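Local coordinates for penicillin binding protein 2X (PDB 5U47) that probably acts as a penicillin-binding transpeptidase that cross-links adjacent peptidoglycan strands of the septal cell wall and is acylated by beta-lactams, at residues Gln290-Ser295 and Phe408-Ser413. The protein carries 1 engineered substitution. Residues are numbered along the deposited sequence; the frame is centred on the assembly and turned at random.
Sequences QYEPGS and FGQGIS
Gly-294 N donates to Gly-409 O (2.9 Å), while the backbones run antiparallel from Glu-292 beside Ser-413 to Ser-295 beside Phe-408. In this transpeptidase domain the first segment leads into helix 297-308, and Ser-295 fits the nucleophile of an SxxK motif, its OG hydrogen-bonded to Lys-298 NZ. Across from Gly-294, Gly-409 is the C' residue of the Schellman motif that ends helix 400-405; its CA makes a CA-H...O contact with Gly-294 O at 3.4 Å.

Glu-292 carries the polar side-chain contact. With CG anti to the carbonyl carbon (chi1 -61°) and the chain extended beyond it, the carboxylate reaches the turn at Gln-410 and Gly-411. Glu-292 OE1 takes Gly-411 N from above the carboxylate plane, at 3.0 Å, and Gln-410 NE2 on the anti side but tilted well out of that plane, at 2.7 Å; the two donors approach from opposite faces. The NE2 bond is short but bent (137°), although Glu-292 OE1 lies in the Gln-410 amide plane. A bend at chi2 (-74°) turns that amide across the glutamate. Tyr-519 OH also bonds Glu-292 OE1, and Gln-510 N holds Gln-410 OE1, so the carboxylate is tied to a loop and the Gln-410 amide to the end of strand 503-510.

Ile-412 O has no conventional hydrogen-bond partner; Glu-292 CA approaches it at 3.3 Å in a CA-H...O contact, and Pro-293 CD packs against the same oxygen at 3.5 Å.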
loop_
_atom_site.group_PDB
_atom_site.type_symbol
_atom_site.label_atom_id
_atom_site.label_comp_id
_atom_site.label_asym_id
_atom_site.label_seq_id
_atom_site.Cartn_x
_atom_site.Cartn_y
_atom_site.Cartn_z
ATOM N N GLN A 290 12.095 7.188 -2.044
ATOM C CA GLN A 290 13.113 6.529 -2.873
ATOM C C GLN A 290 14.400 6.511 -2.070
ATOM O O GLN A 290 14.768 7.523 -1.496
ATOM C CB GLN A 290 13.357 7.273 -4.181
ATOM C CG GLN A 290 12.169 7.192 -5.117
ATOM C CD GLN A 290 12.419 7.835 -6.457
ATOM O OE1 GLN A 290 11.759 7.502 -7.436
ATOM N NE2 GLN A 290 13.364 8.765 -6.513
ATOM N N TYR A 291 15.090 5.383 -2.037
ATOM C CA TYR A 291 16.317 5.307 -1.254
ATOM C C TYR A 291 17.264 4.249 -1.811
ATOM O O TYR A 291 16.859 3.372 -2.577
ATOM C CB TYR A 291 15.944 5.004 0.219
ATOM C CG TYR A 291 15.218 3.661 0.433
ATOM C CD1 TYR A 291 13.829 3.535 0.253
ATOM C CD2 TYR A 291 15.921 2.538 0.822
ATOM C CE1 TYR A 291 13.190 2.322 0.434
ATOM C CE2 TYR A 291 15.289 1.311 1.033
ATOM C CZ TYR A 291 13.928 1.202 0.830
ATOM O OH TYR A 291 13.322 -0.019 1.025
ATOM N N GLU A 292 18.525 4.340 -1.436
ATOM C CA GLU A 292 19.499 3.332 -1.816
ATOM C C GLU A 292 19.299 2.231 -0.775
ATOM O O GLU A 292 19.482 2.482 0.408
ATOM C CB GLU A 292 20.918 3.914 -1.837
ATOM C CG GLU A 292 21.049 5.057 -2.852
ATOM C CD GLU A 292 22.477 5.556 -3.071
ATOM O OE1 GLU A 292 23.452 4.801 -2.912
ATOM O OE2 GLU A 292 22.615 6.726 -3.432
ATOM N N PRO A 293 18.925 1.016 -1.210
ATOM C CA PRO A 293 18.575 -0.025 -0.234
ATOM C C PRO A 293 19.707 -0.687 0.496
ATOM O O PRO A 293 19.453 -1.283 1.552
ATOM C CB PRO A 293 17.866 -1.076 -1.086
ATOM C CG PRO A 293 18.568 -0.967 -2.389
ATOM C CD PRO A 293 18.863 0.500 -2.586
ATOM N N GLY A 294 20.935 -0.611 -0.036
ATOM C CA GLY A 294 22.053 -1.256 0.630
ATOM C C GLY A 294 22.020 -2.774 0.450
ATOM O O GLY A 294 21.366 -3.302 -0.465
ATOM N N SER A 295 22.671 -3.461 1.381
ATOM C CA SER A 295 22.960 -4.897 1.280
ATOM C C SER A 295 21.864 -5.949 1.146
ATOM O O SER A 295 22.191 -7.094 0.863
ATOM C CB SER A 295 23.973 -5.297 2.358
ATOM O OG SER A 295 25.212 -4.803 1.963
ATOM N N PHE A 408 25.706 -4.240 -4.253
ATOM C CA PHE A 408 25.510 -4.131 -2.802
ATOM C C PHE A 408 24.491 -3.023 -2.476
ATOM O O PHE A 408 24.447 -2.497 -1.377
ATOM C CB PHE A 408 26.827 -4.013 -2.008
ATOM C CG PHE A 408 27.787 -2.983 -2.522
ATOM C CD1 PHE A 408 28.715 -3.319 -3.504
ATOM C CD2 PHE A 408 27.818 -1.700 -1.986
ATOM C CE1 PHE A 408 29.621 -2.383 -3.978
ATOM C CE2 PHE A 408 28.734 -0.760 -2.450
ATOM C CZ PHE A 408 29.631 -1.098 -3.450
ATOM N N GLY A 409 23.663 -2.691 -3.455
ATOM C CA GLY A 409 22.580 -1.736 -3.253
ATOM C C GLY A 409 22.906 -0.271 -3.087
ATOM O O GLY A 409 22.185 0.432 -2.380
ATOM N N GLN A 410 23.981 0.193 -3.724
ATOM C CA GLN A 410 24.311 1.607 -3.745
ATOM C C GLN A 410 24.322 2.033 -5.210
ATOM O O GLN A 410 24.564 1.220 -6.088
ATOM C CB GLN A 410 25.678 1.885 -3.119
ATOM C CG GLN A 410 25.867 1.360 -1.701
ATOM C CD GLN A 410 25.154 2.140 -0.599
ATOM O OE1 GLN A 410 25.274 1.769 0.568
ATOM N NE2 GLN A 410 24.444 3.229 -0.944
ATOM N N GLY A 411 24.106 3.318 -5.466
ATOM C CA GLY A 411 24.068 3.816 -6.843
ATOM C C GLY A 411 22.806 3.403 -7.584
ATOM O O GLY A 411 22.760 3.451 -8.817
ATOM N N ILE A 412 21.800 2.986 -6.824
ATOM C CA ILE A 412 20.507 2.570 -7.344
ATOM C C ILE A 412 19.448 2.984 -6.312
ATOM O O ILE A 412 19.669 2.850 -5.115
ATOM C CB ILE A 412 20.455 1.048 -7.644
ATOM C CG1 ILE A 412 19.107 0.665 -8.266
ATOM C CG2 ILE A 412 20.695 0.207 -6.392
ATOM C CD1 ILE A 412 19.071 -0.738 -8.828
ATOM N N SER A 413 18.329 3.527 -6.776
ATOM C CA SER A 413 17.261 3.972 -5.893
ATOM C C SER A 413 16.028 3.137 -6.097
ATOM O O SER A 413 15.621 2.897 -7.237
ATOM C CB SER A 413 16.915 5.423 -6.156
ATOM O OG SER A 413 18.026 6.226 -5.851
#